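Local coordinates for cupin type-2 domain-containing protein (Streptococcus pyogenes, PDB 1YHF) that is of unknown function but has the double-sheeted beta-barrel (jelly-roll) fold of the cupin superfamily, at residues N9-K14 with T19-I24; I53-S58 with E72-Q77; Y80-A83 with T87-M90. One frame throughout, in Å; residues are numbered along the deposited sequence.

Contact 1 of 3, residues N9-K14 with T19-I24; sequences NIEHAK and TQEVMI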
loop_
_atom_site.group_PDB
_atom_site.type_symbol
_atom_site.label_atom_id
_atom_site.label_comp_id
_atom_site.label_asym_id
_atom_site.label_seq_id
_atom_site.Cartn_x
_atom_site.Cartn_y
_atom_site.Cartn_z
ATOM N N ASN A 9 -9.172 -12.421 0.223
ATOM C CA ASN A 9 -9.222 -11.778 -1.106
ATOM C C ASN A 9 -8.019 -12.085 -1.983
ATOM O O ASN A 9 -7.643 -11.285 -2.855
ATOM C CB ASN A 9 -9.416 -10.243 -0.978
ATOM C CG ASN A 9 -10.753 -9.878 -0.349
ATOM O OD1 ASN A 9 -10.834 -9.058 0.582
ATOM N ND2 ASN A 9 -11.798 -10.494 -0.830
ATOM N N ILE A 10 -7.433 -13.256 -1.734
ATOM C CA ILE A 10 -6.272 -13.749 -2.443
ATOM C C ILE A 10 -6.221 -15.263 -2.268
ATOM O O ILE A 10 -6.487 -15.777 -1.195
ATOM C CB ILE A 10 -4.957 -13.044 -1.946
ATOM C CG1 ILE A 10 -3.803 -13.230 -2.921
ATOM C CG2 ILE A 10 -4.584 -13.415 -0.500
ATOM C CD1 ILE A 10 -2.588 -12.330 -2.563
ATOM N N GLU A 11 -5.911 -15.973 -3.344
ATOM C CA GLU A 11 -5.854 -17.429 -3.319
ATOM C C GLU A 11 -4.752 -17.940 -2.435
ATOM O O GLU A 11 -3.668 -17.362 -2.385
ATOM C CB GLU A 11 -5.646 -17.977 -4.719
ATOM C CG GLU A 11 -6.485 -17.257 -5.733
ATOM C CD GLU A 11 -6.076 -17.592 -7.150
ATOM O OE1 GLU A 11 -5.500 -16.699 -7.838
ATOM O OE2 GLU A 11 -6.309 -18.758 -7.544
ATOM N N HIS A 12 -5.049 -19.034 -1.756
ATOM C CA HIS A 12 -4.112 -19.688 -0.871
ATOM C C HIS A 12 -3.464 -20.838 -1.612
ATOM O O HIS A 12 -4.016 -21.318 -2.604
ATOM C CB HIS A 12 -4.859 -20.185 0.362
ATOM C CG HIS A 12 -5.303 -19.079 1.278
ATOM N ND1 HIS A 12 -5.726 -19.309 2.572
ATOM C CD2 HIS A 12 -5.367 -17.739 1.094
ATOM C CE1 HIS A 12 -6.045 -18.157 3.139
ATOM N NE2 HIS A 12 -5.840 -17.189 2.263
ATOM N N ALA A 13 -2.279 -21.253 -1.158
ATOM C CA ALA A 13 -1.595 -22.427 -1.741
ATOM C C ALA A 13 -1.432 -22.322 -3.268
ATOM O O ALA A 13 -1.551 -23.313 -4.006
ATOM C CB ALA A 13 -2.324 -23.736 -1.340
ATOM N N LYS A 14 -1.153 -21.108 -3.747
ATOM C CA LYS A 14 -0.931 -20.888 -5.174
ATOM C C LYS A 14 0.194 -19.894 -5.383
ATOM O O LYS A 14 0.222 -18.861 -4.721
ATOM C CB LYS A 14 -2.207 -20.354 -5.829
ATOM C CG LYS A 14 -2.119 -20.314 -7.322
ATOM C CD LYS A 14 -3.421 -19.881 -7.928
ATOM C CE LYS A 14 -3.385 -19.941 -9.452
ATOM N NZ LYS A 14 -4.175 -18.792 -9.992
ATOM N N THR A 19 1.815 -8.108 -8.533
ATOM C CA THR A 19 1.599 -7.096 -9.588
ATOM C C THR A 19 0.578 -7.560 -10.635
ATOM O O THR A 19 0.112 -6.755 -11.449
ATOM C CB THR A 19 2.916 -6.653 -10.315
ATOM O OG1 THR A 19 3.459 -7.744 -11.075
ATOM C CG2 THR A 19 3.938 -6.155 -9.324
ATOM N N GLN A 20 0.246 -8.850 -10.624
ATOM C CA GLN A 20 -0.842 -9.346 -11.465
ATOM C C GLN A 20 -2.164 -9.401 -10.714
ATOM O O GLN A 20 -3.210 -9.499 -11.339
ATOM C CB GLN A 20 -0.537 -10.729 -12.074
ATOM C CG GLN A 20 0.764 -10.826 -12.867
ATOM C CD GLN A 20 0.925 -9.757 -13.944
ATOM O OE1 GLN A 20 0.190 -9.744 -14.941
ATOM N NE2 GLN A 20 1.916 -8.862 -13.758
ATOM N N GLU A 21 -2.111 -9.344 -9.386
ATOM C CA GLU A 21 -3.308 -9.427 -8.559
ATOM C C GLU A 21 -4.046 -8.096 -8.520
ATOM O O GLU A 21 -5.245 -8.069 -8.248
ATOM C CB GLU A 21 -2.977 -9.871 -7.123
ATOM C CG GLU A 21 -2.439 -11.302 -6.987
ATOM C CD GLU A 21 -3.463 -12.371 -7.322
ATOM O OE1 GLU A 21 -4.548 -12.406 -6.698
ATOM O OE2 GLU A 21 -3.166 -13.201 -8.210
ATOM N N VAL A 22 -3.321 -6.998 -8.757
ATOM C CA VAL A 22 -3.903 -5.655 -8.794
ATOM C C VAL A 22 -3.345 -4.893 -9.999
ATOM O O VAL A 22 -2.275 -4.277 -9.932
ATOM C CB VAL A 22 -3.701 -4.863 -7.457
ATOM C CG1 VAL A 22 -4.538 -3.613 -7.460
ATOM C CG2 VAL A 22 -4.151 -5.689 -6.271
HETATM N N MSE A 23 -4.073 -4.979 -11.114
HETATM C CA MSE A 23 -3.645 -4.378 -12.366
HETATM C C MSE A 23 -3.714 -2.848 -12.310
HETATM O O MSE A 23 -4.477 -2.280 -11.530
HETATM C CB MSE A 23 -4.479 -4.943 -13.526
HETATM C CG MSE A 23 -4.407 -6.492 -13.610
HETATM SE SE MSE A 23 -2.626 -7.083 -14.187
HETATM C CE MSE A 23 -2.926 -6.807 -16.082
ATOM N N ILE A 24 -2.871 -2.184 -13.095
ATOM C CA ILE A 24 -2.921 -0.726 -13.201
ATOM C C ILE A 24 -4.047 -0.374 -14.172
ATOM O O ILE A 24 -4.076 -0.894 -15.289
ATOM C CB ILE A 24 -1.572 -0.142 -13.699
ATOM C CG1 ILE A 24 -0.484 -0.319 -12.634
ATOM C CG2 ILE A 24 -1.745 1.321 -14.077
ATOM C CD1 ILE A 24 0.946 -0.259 -13.152
HETATM O O HOH W 1 -3.276 -16.078 -9.997
#

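Contact 2 of 3, residues I53-S58 with E72-Q77; sequences IGRHSS and EITIDQ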
loop_
_atom_site.group_PDB
_atom_site.type_symbol
_atom_site.label_atom_id
_atom_site.label_comp_id
_atom_site.label_asym_id
_atom_site.label_seq_id
_atom_site.Cartn_x
_atom_site.Cartn_y
_atom_site.Cartn_z
ATOM N N ILE A 53 -3.078 9.611 -3.026
ATOM C CA ILE A 53 -3.697 9.367 -1.744
ATOM C C ILE A 53 -3.423 10.621 -0.928
ATOM O O ILE A 53 -2.264 10.977 -0.689
ATOM C CB ILE A 53 -3.119 8.105 -1.081
ATOM C CG1 ILE A 53 -3.420 6.887 -1.965
ATOM C CG2 ILE A 53 -3.676 7.939 0.333
ATOM C CD1 ILE A 53 -2.701 5.633 -1.570
ATOM N N GLY A 54 -4.499 11.316 -0.562
ATOM C CA GLY A 54 -4.398 12.577 0.146
ATOM C C GLY A 54 -3.708 12.448 1.485
ATOM O O GLY A 54 -3.690 11.366 2.096
ATOM N N ARG A 55 -3.115 13.559 1.911
ATOM C CA ARG A 55 -2.529 13.704 3.234
ATOM C C ARG A 55 -3.439 13.130 4.311
ATOM O O ARG A 55 -4.628 13.438 4.361
ATOM C CB ARG A 55 -2.284 15.185 3.501
ATOM C CG ARG A 55 -1.224 15.471 4.521
ATOM C CD ARG A 55 -0.668 16.856 4.312
ATOM N NE ARG A 55 0.077 17.302 5.479
ATOM C CZ ARG A 55 1.392 17.147 5.637
ATOM N NH1 ARG A 55 2.120 16.561 4.695
ATOM N NH2 ARG A 55 1.980 17.596 6.739
ATOM N N HIS A 56 -2.877 12.276 5.162
ATOM C CA HIS A 56 -3.547 11.839 6.389
ATOM C C HIS A 56 -2.557 11.175 7.350
ATOM O O HIS A 56 -1.408 10.922 6.998
ATOM C CB HIS A 56 -4.735 10.920 6.095
ATOM C CG HIS A 56 -4.341 9.571 5.595
ATOM N ND1 HIS A 56 -3.799 9.375 4.343
ATOM C CD2 HIS A 56 -4.374 8.353 6.188
ATOM C CE1 HIS A 56 -3.530 8.090 4.176
ATOM N NE2 HIS A 56 -3.868 7.448 5.282
ATOM N N SER A 57 -3.022 10.927 8.571
ATOM C CA SER A 57 -2.241 10.242 9.592
ATOM C C SER A 57 -2.919 8.934 9.981
ATOM O O SER A 57 -4.149 8.877 10.059
ATOM C CB SER A 57 -2.123 11.125 10.840
ATOM O OG SER A 57 -1.491 12.351 10.522
ATOM N N SER A 58 -2.113 7.901 10.237
ATOM C CA SER A 58 -2.585 6.643 10.817
ATOM C C SER A 58 -2.111 6.503 12.266
ATOM O O SER A 58 -1.072 7.060 12.640
ATOM C CB SER A 58 -2.087 5.451 9.985
ATOM O OG SER A 58 -2.350 4.222 10.632
ATOM N N GLU A 72 5.905 9.071 -5.167
ATOM C CA GLU A 72 6.388 10.154 -4.341
ATOM C C GLU A 72 5.657 10.148 -3.022
ATOM O O GLU A 72 4.425 10.313 -2.957
ATOM C CB GLU A 72 6.207 11.487 -5.024
ATOM C CG GLU A 72 6.905 12.630 -4.328
ATOM C CD GLU A 72 6.878 13.878 -5.189
ATOM O OE1 GLU A 72 5.768 14.390 -5.454
ATOM O OE2 GLU A 72 7.958 14.333 -5.622
ATOM N N ILE A 73 6.437 9.943 -1.972
ATOM C CA ILE A 73 5.911 9.822 -0.643
ATOM C C ILE A 73 6.296 11.058 0.153
ATOM O O ILE A 73 7.436 11.482 0.155
ATOM C CB ILE A 73 6.353 8.473 -0.004
ATOM C CG1 ILE A 73 5.818 7.329 -0.898
ATOM C CG2 ILE A 73 5.938 8.386 1.471
ATOM C CD1 ILE A 73 5.870 5.973 -0.324
ATOM N N THR A 74 5.303 11.647 0.794
ATOM C CA THR A 74 5.510 12.778 1.686
ATOM C C THR A 74 5.279 12.293 3.091
ATOM O O THR A 74 4.283 11.616 3.360
ATOM C CB THR A 74 4.495 13.905 1.394
ATOM O OG1 THR A 74 4.569 14.238 0.008
ATOM C CG2 THR A 74 4.789 15.133 2.232
ATOM N N ILE A 75 6.216 12.613 3.971
ATOM C CA ILE A 75 6.079 12.310 5.387
ATOM C C ILE A 75 6.338 13.621 6.111
ATOM O O ILE A 75 7.446 14.141 6.061
ATOM C CB ILE A 75 7.063 11.201 5.861
ATOM C CG1 ILE A 75 6.832 9.894 5.096
ATOM C CG2 ILE A 75 6.941 10.990 7.372
ATOM C CD1 ILE A 75 7.801 8.771 5.490
ATOM N N ASP A 76 5.293 14.158 6.741
ATOM C CA ASP A 76 5.300 15.520 7.308
ATOM C C ASP A 76 5.673 16.528 6.220
ATOM O O ASP A 76 4.885 16.782 5.316
ATOM C CB ASP A 76 6.239 15.623 8.514
ATOM C CG ASP A 76 5.993 16.874 9.356
ATOM O OD1 ASP A 76 4.946 17.557 9.190
ATOM O OD2 ASP A 76 6.866 17.170 10.198
ATOM N N GLN A 77 6.888 17.063 6.288
ATOM C CA GLN A 77 7.348 18.033 5.294
ATOM C C GLN A 77 7.999 17.397 4.069
ATOM O O GLN A 77 7.854 17.910 2.954
ATOM C CB GLN A 77 8.307 19.050 5.931
ATOM C CG GLN A 77 9.690 18.494 6.328
ATOM C CD GLN A 77 10.768 18.772 5.271
ATOM O OE1 GLN A 77 11.936 18.983 5.605
ATOM N NE2 GLN A 77 10.372 18.784 3.994
#

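Contact 3 of 3, residues Y80-A83 with T87-M90; sequences YRVA and TIVM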
loop_
_atom_site.group_PDB
_atom_site.type_symbol
_atom_site.label_atom_id
_atom_site.label_comp_id
_atom_site.label_asym_id
_atom_site.label_seq_id
_atom_site.Cartn_x
_atom_site.Cartn_y
_atom_site.Cartn_z
ATOM N N TYR A 80 9.985 11.711 -0.528
ATOM C CA TYR A 80 10.835 10.569 -0.787
ATOM C C TYR A 80 10.325 9.972 -2.087
ATOM O O TYR A 80 9.116 9.799 -2.260
ATOM C CB TYR A 80 10.664 9.540 0.349
ATOM C CG TYR A 80 10.935 10.093 1.739
ATOM C CD1 TYR A 80 12.160 9.878 2.370
ATOM C CD2 TYR A 80 9.969 10.841 2.421
ATOM C CE1 TYR A 80 12.406 10.393 3.641
ATOM C CE2 TYR A 80 10.215 11.364 3.669
ATOM C CZ TYR A 80 11.429 11.131 4.277
ATOM O OH TYR A 80 11.645 11.633 5.535
ATOM N N ARG A 81 11.223 9.681 -3.014
ATOM C CA ARG A 81 10.795 9.033 -4.244
ATOM C C ARG A 81 11.151 7.562 -4.153
ATOM O O ARG A 81 12.310 7.201 -4.118
ATOM C CB ARG A 81 11.393 9.692 -5.488
ATOM C CG ARG A 81 10.697 10.992 -5.893
ATOM C CD ARG A 81 11.516 12.180 -5.482
ATOM N NE ARG A 81 10.760 13.434 -5.502
ATOM C CZ ARG A 81 11.323 14.636 -5.621
ATOM N NH1 ARG A 81 12.641 14.749 -5.764
ATOM N NH2 ARG A 81 10.567 15.728 -5.616
ATOM N N VAL A 82 10.127 6.726 -4.059
ATOM C CA VAL A 82 10.313 5.317 -3.763
ATOM C C VAL A 82 10.092 4.513 -5.039
ATOM O O VAL A 82 8.984 4.486 -5.583
ATOM C CB VAL A 82 9.395 4.871 -2.597
ATOM C CG1 VAL A 82 9.682 3.411 -2.187
ATOM C CG2 VAL A 82 9.600 5.814 -1.400
ATOM N N ALA A 83 11.159 3.865 -5.506
ATOM C CA ALA A 83 11.162 3.161 -6.804
ATOM C C ALA A 83 10.865 1.678 -6.622
ATOM O O ALA A 83 10.753 1.211 -5.498
ATOM C CB ALA A 83 12.505 3.374 -7.509
ATOM N N THR A 87 11.456 0.301 -0.166
ATOM C CA THR A 87 10.520 0.273 0.921
ATOM C C THR A 87 10.712 1.484 1.845
ATOM O O THR A 87 11.835 1.971 2.038
ATOM C CB THR A 87 10.725 -1.054 1.746
ATOM O OG1 THR A 87 10.240 -2.162 0.990
ATOM C CG2 THR A 87 10.011 -1.011 3.076
ATOM N N ILE A 88 9.620 1.945 2.433
ATOM C CA ILE A 88 9.681 3.004 3.438
ATOM C C ILE A 88 8.632 2.769 4.510
ATOM O O ILE A 88 7.538 2.355 4.197
ATOM C CB ILE A 88 9.534 4.428 2.797
ATOM C CG1 ILE A 88 9.826 5.545 3.821
ATOM C CG2 ILE A 88 8.168 4.613 2.070
ATOM C CD1 ILE A 88 10.198 6.850 3.147
ATOM N N VAL A 89 8.980 3.040 5.770
ATOM C CA VAL A 89 8.034 2.964 6.863
ATOM C C VAL A 89 7.641 4.376 7.228
ATOM O O VAL A 89 8.489 5.183 7.644
ATOM C CB VAL A 89 8.624 2.237 8.112
ATOM C CG1 VAL A 89 7.596 2.151 9.224
ATOM C CG2 VAL A 89 9.138 0.829 7.726
HETATM N N MSE A 90 6.358 4.677 7.039
HETATM C CA MSE A 90 5.818 5.993 7.359
HETATM C C MSE A 90 5.324 5.919 8.796
HETATM O O MSE A 90 4.387 5.160 9.089
HETATM C CB MSE A 90 4.689 6.358 6.392
HETATM C CG MSE A 90 5.015 6.056 4.933
HETATM SE SE MSE A 90 3.589 6.555 3.697
HETATM C CE MSE A 90 2.199 5.235 4.247
#

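Contact 1 of 3, residues N9-K14 with T19-I24
E11 OE1, which faces E21 OE2 across the contact at 4.2 Å, is held by two donors: the ammonium of K14 and a water. The segments are the loop of the N-terminal arm and the short helix 18-21, on the surface ahead of the strands of the cupin fold, and they meet through side chains alone. K14 NZ bridges both oxygens of the E11 carboxylate from the syn side, 3.2 Å from E11 OE2 and 3.3 Å from E11 OE1, about 18° out of the carboxylate plane, and so forms a salt bridge three residues along the arm. The water takes a hydrogen bond from K14 NZ at 2.9 Å and gives its own protons to E11 OE1 at 3.2 Å and, weakly, to E21 OE2 at 3.4 Å. No direct hydrogen bond joins the segments; the bridging water and the nearby ammonium probably ease the repulsion between the two carboxylates. The other oxygen of E21 does a different job: I10 CG1 comes to 3.9 Å from E21 OE1, the two side chains crossing at about a right angle. I10 reaches there because CG1 is swung opposite the backbone N (chi1 -163°), while E21 folds at chi2 (-67°) and presents its carboxylate to the arm. L16, in the connecting loop, touches I10, E11 and E21. R32 of strand 29-37 ties both segments to the sandwich, giving NH1 to the backbone oxygen N9 O and NH2 to E21 O.

Contact 2 of 3, residues I53-S58 with E72-Q77
The guanidinium of R55 meets D76 and T74 with its edge. D76 O lies nearly in its plane and takes NH1 of R55 at 2.8 Å, a straight bond (161° at the hydrogen) that lands on a lone pair in the carbonyl plane; T74 CG2 lies near the same plane but off the end of R55 NH1, 3.9 Å from it. R55 NH2 adds a weak bond to D76 O at 3.3 Å, so a single oxygen receives two donors. The D76 carboxylate contributes less: OD1 is 3.8 Å from R55 NH2, a long salt bridge, its plane turned 30° from the guanidinium. R55 gets there with an extended chain from CG to NE. Strands 52-56 and 70-75 belong to one antiparallel sheet of the cupin sandwich but are not neighbours in it. Strand 96-100 runs between them, and R55 reaches across, touching P95 on the way, to the turn that follows strand 70-75. Next along, the H56 ring has G54 O at its edge, bound by ND1 at 3.0 Å, and stacks edge-to-face with H96. H56 and H96 probably correspond to histidines that bind a metal in many cupins.

Contact 3 of 3, residues Y80-A83 with T87-M90
Strands 80-83 and 87-90 face each other without a hydrogen bond between them, their axes 7.9 Å apart at closest and their directions 136° from parallel. The backbones come nearest at V82 and T87, whose CA atoms are 6.9 Å apart; each strand is hydrogen-bonded to another neighbour: Y80 with I73, V82 with A71, I88 with V64, M90 with A62. What joins the two is side-chain packing centred on I88, which works with two branches. Its longer branch ends in CD1, set over one face of the Y80 ring: CD1 of I88 is 3.9 Å from the ring centroid and 24° off the normal, a CH-pi contact. The methyl is displaced toward the inner end of the ring, and its closest atom is Y80 CG, 3.6 Å from I88 CD1. Swinging CG1 of I88 opposite the backbone N (chi1 -171°) carries this branch over to the tyrosine, the two side chains crossing at about a right angle. The shorter branch meets the valine, with I88 CG2 and V82 CG2 3.9 Å apart. V82's other methyl, CG1, rests 4.1 Å from the backbone atom T87 N, near the point where the strands converge. T87 points its CB away from strand 80-83, and its hydroxyl is hydrogen-bonded to T65 OG1. Strand 78-83 is an outermost strand of one sheet and strand 87-90 an outermost strand of the other; the short turn between them crosses the sandwich, and V82 and I88 pack between the two layers, the packing of the cupin beta-sandwich.

In the fold
The three contacts follow one another along the chain. Contact 1 stands apart: its centre is about 26 Å from that of contact 2 and 22 Å from that of contact 3, on the opposite side of the chain's centre, where the N-terminal arm runs beside helix 18-21 and V22 just after it packs on strands 29-37 and 40-47. Contacts 2 and 3, with centres about 11 Å apart, touch and both fall within the cupin domain. They share the sheet in which strands 70-75 and 78-83 are neighbours; a salt bridge from E72 to R81 links them, while I73 packs on I88 and M90 of the facing sheet. Contact 2 spans a single sheet, whereas contact 3 joins the two.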